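PDB 3LXZ: glutathione S-transferase family protein, which probably catalyses the conjugation of reduced glutathione to a wide range of hydrophobic electrophiles, as a dimeric member of the glutathione S-transferase superfamily. Local coordinates for residues 75-83 with 151-159; 123-134 with 173-182. All coordinates share one frame; numbering follows the deposited sequence.

Contact 1 of 2, residues 75-83 with 151-159; sequences GGKALLPAD and QLTLADLMF
Leu152 opens the contact by laying its side chain alongside that of Leu79 in the interdomain linker 75-83, the two pointing the same way, with Leu152 CD2 4.1 Å from Leu79 CD2. With CG anti to the backbone N (chi1 176°), the CD2 branch is carried to the flank of Leu79. One water joins the backbones here, donating to Ala78 O and to Leu152 O. Thr153 follows, at the N-cap of helix 154-174. It forms a capping box with Asp156: Thr153 N donates to Asp156 OD2 over 2.8 Å through the anti lone pair of that oxygen, while Thr153 OG1 accepts a weak bond from Ala155 N. Such a Ser/Thr-x-x-Asp box at the start of this helix is the N-capping box known from the core of glutathione transferases. On the linker side, Thr153 CA lies 3.0 Å from Leu79 O in a CA-H...O contact, and Thr153 CG2 rests near Pro81 CD. Leu154 N donates to the same carbonyl oxygen, Leu79 O, at 3.0 Å and in the carbonyl plane, with a bent N-H...O angle of 146°; a first-turn N-H, without an acceptor in its own helix, thus finds one in the linker. The side chain of Leu154 forks between two leucines: CD2 lies 3.7 Å from Leu79 CB, where the side chains cross at about a right angle, and CD1 lies 4.0 Å from Leu80 CD2. Cutting back to an alanine here would remove both methyl branches, which is likely to leave Leu79 CB and Leu80 CD2 without their apolar partner. One turn on, Leu157 CD1 meets Leu79 CD1 at 4.2 Å. The linker is thus seated on the start of helix 154-174, with helix 12-23 touching Leu157 and helix 84-106 packing against Leu80 and Pro81.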
# COMPACT_ATOMS: atom_id res chain seq x y z
N GLY A 75 13.87 -8.05 18.98
CA GLY A 75 13.33 -8.98 20.00
C GLY A 75 11.93 -8.66 20.48
O GLY A 75 11.29 -7.73 19.98
N GLY A 76 11.44 -9.43 21.45
CA GLY A 76 10.11 -9.18 22.00
C GLY A 76 9.02 -9.98 21.32
O GLY A 76 9.25 -10.64 20.31
N LYS A 77 7.83 -9.93 21.91
CA LYS A 77 6.65 -10.66 21.47
C LYS A 77 6.51 -10.66 19.94
O LYS A 77 6.50 -9.60 19.33
CB LYS A 77 5.46 -9.95 22.10
CG LYS A 77 4.09 -10.41 21.66
CD LYS A 77 3.09 -10.04 22.71
CE LYS A 77 1.69 -9.99 22.13
NZ LYS A 77 0.71 -9.70 23.21
N ALA A 78 6.40 -11.84 19.33
CA ALA A 78 6.10 -11.93 17.88
C ALA A 78 4.70 -11.35 17.57
O ALA A 78 3.72 -11.58 18.32
CB ALA A 78 6.20 -13.36 17.40
N LEU A 79 4.62 -10.57 16.50
CA LEU A 79 3.35 -9.98 16.03
C LEU A 79 2.93 -10.55 14.67
O LEU A 79 2.14 -9.94 13.91
CB LEU A 79 3.40 -8.44 16.00
CG LEU A 79 3.73 -7.72 17.32
CD1 LEU A 79 3.79 -6.20 17.11
CD2 LEU A 79 2.72 -8.08 18.37
N LEU A 80 3.46 -11.75 14.39
CA LEU A 80 3.14 -12.53 13.20
C LEU A 80 3.07 -13.98 13.59
O LEU A 80 3.80 -14.40 14.52
CB LEU A 80 4.25 -12.41 12.15
CG LEU A 80 4.36 -11.07 11.47
CD1 LEU A 80 5.59 -11.09 10.57
CD2 LEU A 80 3.06 -10.84 10.70
N PRO A 81 2.22 -14.76 12.88
CA PRO A 81 2.23 -16.23 13.04
C PRO A 81 3.57 -16.85 12.54
O PRO A 81 4.38 -16.15 11.91
CB PRO A 81 1.04 -16.70 12.21
CG PRO A 81 0.64 -15.53 11.30
CD PRO A 81 1.19 -14.28 11.93
N ALA A 82 3.80 -18.13 12.86
CA ALA A 82 5.05 -18.83 12.50
C ALA A 82 5.15 -19.25 11.00
O ALA A 82 6.24 -19.37 10.45
CB ALA A 82 5.26 -20.08 13.40
N ASP A 83 4.00 -19.47 10.36
CA ASP A 83 3.98 -20.05 9.00
C ASP A 83 3.92 -18.98 7.90
O ASP A 83 3.19 -17.96 8.02
CB ASP A 83 2.79 -21.00 8.84
CG ASP A 83 1.45 -20.28 8.99
OD1 ASP A 83 1.25 -19.65 10.06
OD2 ASP A 83 0.62 -20.35 8.05
N GLN A 151 -4.53 -14.57 17.55
CA GLN A 151 -3.43 -13.83 18.21
C GLN A 151 -3.29 -12.42 17.66
O GLN A 151 -3.55 -12.18 16.49
CB GLN A 151 -2.08 -14.54 18.01
CG GLN A 151 -2.02 -16.01 18.45
CD GLN A 151 -1.40 -16.17 19.82
OE1 GLN A 151 -2.07 -16.03 20.85
NE2 GLN A 151 -0.10 -16.46 19.84
N LEU A 152 -2.85 -11.49 18.51
CA LEU A 152 -2.54 -10.12 18.09
C LEU A 152 -1.45 -10.16 17.00
O LEU A 152 -0.42 -10.84 17.17
CB LEU A 152 -2.06 -9.29 19.30
CG LEU A 152 -1.60 -7.87 18.96
CD1 LEU A 152 -2.83 -7.10 18.65
CD2 LEU A 152 -0.90 -7.19 20.14
N THR A 153 -1.70 -9.48 15.89
CA THR A 153 -0.70 -9.36 14.81
C THR A 153 -0.63 -7.91 14.33
O THR A 153 -1.44 -7.09 14.75
CB THR A 153 -1.02 -10.21 13.57
OG1 THR A 153 -2.21 -9.72 12.92
CG2 THR A 153 -1.22 -11.66 13.93
N LEU A 154 0.34 -7.62 13.43
CA LEU A 154 0.42 -6.33 12.78
C LEU A 154 -0.89 -5.82 12.20
O LEU A 154 -1.17 -4.62 12.23
CB LEU A 154 1.48 -6.38 11.65
CG LEU A 154 2.86 -6.90 12.08
CD1 LEU A 154 3.81 -6.96 10.85
CD2 LEU A 154 3.49 -6.06 13.19
N ALA A 155 -1.67 -6.71 11.63
CA ALA A 155 -2.93 -6.26 11.05
C ALA A 155 -3.87 -5.63 12.09
O ALA A 155 -4.66 -4.76 11.72
CB ALA A 155 -3.63 -7.39 10.31
N ASP A 156 -3.76 -6.05 13.36
CA ASP A 156 -4.60 -5.45 14.41
C ASP A 156 -4.22 -4.02 14.73
O ASP A 156 -5.06 -3.25 15.17
CB ASP A 156 -4.55 -6.30 15.67
CG ASP A 156 -5.13 -7.66 15.44
OD1 ASP A 156 -6.38 -7.72 15.19
OD2 ASP A 156 -4.37 -8.64 15.47
N LEU A 157 -2.92 -3.69 14.56
CA LEU A 157 -2.45 -2.32 14.70
C LEU A 157 -3.04 -1.42 13.62
O LEU A 157 -3.57 -0.34 13.92
CB LEU A 157 -0.91 -2.26 14.73
CG LEU A 157 -0.19 -3.29 15.64
CD1 LEU A 157 1.35 -3.15 15.55
CD2 LEU A 157 -0.70 -3.21 17.09
N MSE A 158 -2.98 -1.84 12.35
CA MSE A 158 -3.61 -1.04 11.29
C MSE A 158 -5.12 -0.96 11.51
O MSE A 158 -5.73 0.10 11.31
CB MSE A 158 -3.28 -1.67 9.93
CG MSE A 158 -3.88 -1.02 8.71
SE MSE A 158 -3.14 0.73 8.28
CE MSE A 158 -1.23 0.39 8.06
N PHE A 159 -5.74 -2.05 11.92
CA PHE A 159 -7.18 -2.04 12.25
C PHE A 159 -7.53 -1.02 13.34
O PHE A 159 -8.40 -0.20 13.19
CB PHE A 159 -7.62 -3.42 12.71
CG PHE A 159 -9.04 -3.48 13.25
CD1 PHE A 159 -10.11 -3.78 12.41
CD2 PHE A 159 -9.29 -3.25 14.61
CE1 PHE A 159 -11.42 -3.83 12.89
CE2 PHE A 159 -10.61 -3.33 15.11
CZ PHE A 159 -11.67 -3.59 14.25
O HOH W 1 1.23 -11.62 19.36

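Contact 2 of 2, residues 123-134 with 173-182; sequences KEKARADLLAGF and VLNIDFLADF
Leu174 O, near the C-terminal end of helix 154-174, is gripped by both terminal nitrogens of Arg127. Arg127 NH1 gives the stronger bond, a bent one of 2.8 Å to Leu174 O; NH2 adds a weak one. The oxygen sits 24° out of the guanidinium plane, and NH1 lies in the carbonyl plane. The arginine reaches it with CG anti to the backbone N (chi1 -178°) and a bend at chi3, while Leu174 CB covers one guanidinium face near its rim and Ile176 CD1 lies 3.7 Å from Arg127 CG.

Further along helix 120-140 the contact is apolar. Leu174 CD1 meets Leu130 CD1 at 4.1 Å, and Leu130 CB approaches Phe178 CZ at 3.6 Å. Phe134 and Phe178 are nearly parallel (planes at 13°) but strongly displaced, with little of one ring lying over the other. What sits over the centre of the Phe134 ring is Phe178 CB, a CH-pi contact 3.6 Å from the centroid. Leu131 CD2 touches the edge of the Phe178 ring in its plane, 3.8 Å from Phe178 CE1, and Phe134 CD1 lies at the edge of Phe182. Helix 84-106 packs on Leu130 and Phe134 through Ile101. A carbonyl just before the chain leaves helical geometry at Asn175 thus receives donors from a partly exposed arginine, while packing of buried rings joins helix 120-140 to the turn that follows helix 154-174.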
# COMPACT_ATOMS: atom_id res chain seq x y z
N LYS A 123 -16.57 13.09 -1.50
CA LYS A 123 -17.43 12.39 -0.52
C LYS A 123 -18.08 11.13 -1.10
O LYS A 123 -18.06 10.04 -0.48
CB LYS A 123 -18.48 13.35 0.08
CG LYS A 123 -17.87 14.33 1.11
CD LYS A 123 -18.94 15.08 1.92
CE LYS A 123 -19.29 16.43 1.30
NZ LYS A 123 -19.60 17.45 2.37
N GLU A 124 -18.64 11.28 -2.30
CA GLU A 124 -19.24 10.17 -3.04
C GLU A 124 -18.26 9.04 -3.20
O GLU A 124 -18.61 7.89 -2.98
CB GLU A 124 -19.72 10.61 -4.42
CG GLU A 124 -20.86 11.58 -4.36
CD GLU A 124 -21.28 12.18 -5.72
OE1 GLU A 124 -20.56 12.05 -6.76
OE2 GLU A 124 -22.38 12.78 -5.71
N LYS A 125 -17.03 9.37 -3.61
CA LYS A 125 -16.04 8.35 -3.86
C LYS A 125 -15.64 7.68 -2.54
O LYS A 125 -15.52 6.46 -2.47
CB LYS A 125 -14.85 8.92 -4.65
CG LYS A 125 -13.71 7.94 -4.94
CD LYS A 125 -14.21 6.58 -5.45
CE LYS A 125 -13.08 5.75 -6.05
NZ LYS A 125 -12.90 6.03 -7.48
N ALA A 126 -15.47 8.48 -1.48
CA ALA A 126 -15.15 7.92 -0.17
C ALA A 126 -16.22 6.98 0.35
O ALA A 126 -15.91 5.93 0.88
CB ALA A 126 -14.85 9.00 0.85
N ARG A 127 -17.49 7.35 0.20
CA ARG A 127 -18.56 6.45 0.61
C ARG A 127 -18.50 5.09 -0.10
O ARG A 127 -18.56 4.05 0.53
CB ARG A 127 -19.93 7.10 0.36
CG ARG A 127 -21.15 6.22 0.82
CD ARG A 127 -22.49 6.81 0.35
NE ARG A 127 -22.55 8.22 0.71
CZ ARG A 127 -23.09 8.68 1.83
NH1 ARG A 127 -23.66 7.85 2.70
NH2 ARG A 127 -23.07 9.99 2.06
N ALA A 128 -18.34 5.09 -1.43
CA ALA A 128 -18.29 3.83 -2.17
C ALA A 128 -17.03 3.04 -1.75
O ALA A 128 -17.09 1.82 -1.52
CB ALA A 128 -18.30 4.09 -3.69
N ASP A 129 -15.90 3.74 -1.63
CA ASP A 129 -14.64 3.07 -1.26
C ASP A 129 -14.68 2.46 0.15
O ASP A 129 -14.20 1.33 0.36
CB ASP A 129 -13.44 4.03 -1.38
CG ASP A 129 -13.03 4.28 -2.81
OD1 ASP A 129 -13.40 3.51 -3.73
OD2 ASP A 129 -12.27 5.25 -3.03
N LEU A 130 -15.26 3.20 1.10
CA LEU A 130 -15.39 2.71 2.48
C LEU A 130 -16.37 1.56 2.63
O LEU A 130 -16.09 0.56 3.30
CB LEU A 130 -15.75 3.83 3.44
CG LEU A 130 -14.52 4.69 3.71
CD1 LEU A 130 -14.88 6.00 4.29
CD2 LEU A 130 -13.59 3.92 4.63
N LEU A 131 -17.51 1.70 1.97
CA LEU A 131 -18.44 0.59 1.92
C LEU A 131 -17.74 -0.67 1.37
O LEU A 131 -17.92 -1.76 1.89
CB LEU A 131 -19.66 0.94 1.07
CG LEU A 131 -20.67 1.85 1.75
CD1 LEU A 131 -21.84 2.08 0.78
CD2 LEU A 131 -21.21 1.28 3.10
N ALA A 132 -16.94 -0.52 0.32
CA ALA A 132 -16.28 -1.71 -0.23
C ALA A 132 -15.17 -2.21 0.69
O ALA A 132 -14.95 -3.42 0.84
CB ALA A 132 -15.75 -1.43 -1.66
N GLY A 133 -14.50 -1.27 1.36
CA GLY A 133 -13.36 -1.64 2.20
C GLY A 133 -13.82 -2.39 3.43
O GLY A 133 -13.20 -3.38 3.86
N PHE A 134 -14.91 -1.91 4.01
CA PHE A 134 -15.51 -2.59 5.16
C PHE A 134 -16.08 -3.96 4.76
O PHE A 134 -15.96 -4.92 5.54
CB PHE A 134 -16.57 -1.71 5.85
CG PHE A 134 -15.97 -0.76 6.84
CD1 PHE A 134 -15.54 -1.24 8.08
CD2 PHE A 134 -15.80 0.59 6.55
CE1 PHE A 134 -14.94 -0.38 9.03
CE2 PHE A 134 -15.23 1.47 7.52
CZ PHE A 134 -14.79 0.98 8.75
N VAL A 173 -19.42 12.67 8.51
CA VAL A 173 -19.42 13.13 7.11
C VAL A 173 -20.45 12.40 6.23
O VAL A 173 -21.10 13.01 5.38
CB VAL A 173 -18.00 13.00 6.47
CG1 VAL A 173 -17.97 13.56 5.04
CG2 VAL A 173 -16.94 13.68 7.33
N LEU A 174 -20.58 11.09 6.41
CA LEU A 174 -21.32 10.31 5.45
C LEU A 174 -22.70 9.86 5.94
O LEU A 174 -23.47 9.29 5.15
CB LEU A 174 -20.49 9.10 5.03
CG LEU A 174 -19.11 9.43 4.42
CD1 LEU A 174 -18.40 8.15 3.99
CD2 LEU A 174 -19.25 10.36 3.23
N ASN A 175 -22.99 10.08 7.22
CA ASN A 175 -24.23 9.60 7.86
C ASN A 175 -24.37 8.06 7.84
O ASN A 175 -25.47 7.53 7.63
CB ASN A 175 -25.47 10.29 7.24
CG ASN A 175 -25.37 11.83 7.24
OD1 ASN A 175 -25.42 12.47 6.18
ND2 ASN A 175 -25.20 12.43 8.43
N ILE A 176 -23.26 7.36 8.07
CA ILE A 176 -23.22 5.88 8.07
C ILE A 176 -22.36 5.43 9.24
O ILE A 176 -21.24 5.91 9.42
CB ILE A 176 -22.60 5.30 6.76
CG1 ILE A 176 -23.27 5.86 5.51
CG2 ILE A 176 -22.61 3.76 6.77
CD1 ILE A 176 -22.55 5.47 4.19
N ASP A 177 -22.88 4.52 10.05
CA ASP A 177 -22.09 3.94 11.13
C ASP A 177 -21.67 2.58 10.61
O ASP A 177 -22.47 1.65 10.58
CB ASP A 177 -22.93 3.86 12.43
CG ASP A 177 -22.15 3.32 13.62
OD1 ASP A 177 -21.04 2.78 13.45
OD2 ASP A 177 -22.68 3.43 14.76
N PHE A 178 -20.42 2.48 10.17
CA PHE A 178 -19.93 1.22 9.63
C PHE A 178 -19.90 0.13 10.70
O PHE A 178 -20.06 -1.04 10.41
CB PHE A 178 -18.53 1.40 8.99
CG PHE A 178 -18.48 2.41 7.86
CD1 PHE A 178 -19.07 2.14 6.63
CD2 PHE A 178 -17.83 3.61 8.04
CE1 PHE A 178 -19.02 3.08 5.60
CE2 PHE A 178 -17.78 4.56 7.01
CZ PHE A 178 -18.37 4.29 5.80
N LEU A 179 -19.67 0.50 11.95
CA LEU A 179 -19.51 -0.51 12.98
C LEU A 179 -20.86 -1.01 13.56
O LEU A 179 -20.89 -2.04 14.21
CB LEU A 179 -18.57 -0.02 14.08
CG LEU A 179 -17.12 0.20 13.65
CD1 LEU A 179 -16.30 0.82 14.79
CD2 LEU A 179 -16.47 -1.11 13.20
N ALA A 180 -21.95 -0.30 13.28
CA ALA A 180 -23.28 -0.70 13.78
C ALA A 180 -23.73 -2.08 13.28
O ALA A 180 -24.45 -2.77 14.00
CB ALA A 180 -24.34 0.36 13.45
N ASP A 181 -23.32 -2.44 12.06
CA ASP A 181 -23.64 -3.73 11.45
C ASP A 181 -22.43 -4.66 11.25
O ASP A 181 -22.47 -5.57 10.41
CB ASP A 181 -24.39 -3.54 10.13
CG ASP A 181 -25.87 -3.82 10.26
OD1 ASP A 181 -26.49 -3.35 11.25
OD2 ASP A 181 -26.42 -4.54 9.39
N PHE A 182 -21.39 -4.45 12.05
CA PHE A 182 -20.13 -5.22 11.93
C PHE A 182 -19.70 -5.57 13.34
O PHE A 182 -18.70 -5.03 13.83
CB PHE A 182 -19.05 -4.33 11.28
CG PHE A 182 -17.88 -5.08 10.69
CD1 PHE A 182 -17.66 -6.43 10.99
CD2 PHE A 182 -16.97 -4.41 9.83
CE1 PHE A 182 -16.60 -7.12 10.42
CE2 PHE A 182 -15.88 -5.09 9.28
CZ PHE A 182 -15.68 -6.44 9.58

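How the contacts relate
Helix 154-174 is the element common to both contacts: contact 1 holds its beginning and contact 2 its end, their centres 27 Å apart. They do not touch, although their nearest atoms come within about 6 Å. Along the chain the four segments alternate, 75-83, 123-134, 151-159 and 173-182, so the two contacts cross in sequence. Contact 1 joins the linker between helix 63-73 and helix 84-106 to the helical domain, whereas contact 2 lies wholly within the helical domain, between helix 120-140 and the turn leading to helix 183-193. Helix 84-106 packs against both. Together they illustrate how one central helix of the glutathione transferase fold serves interdomain packing at one end and intradomain packing at the other.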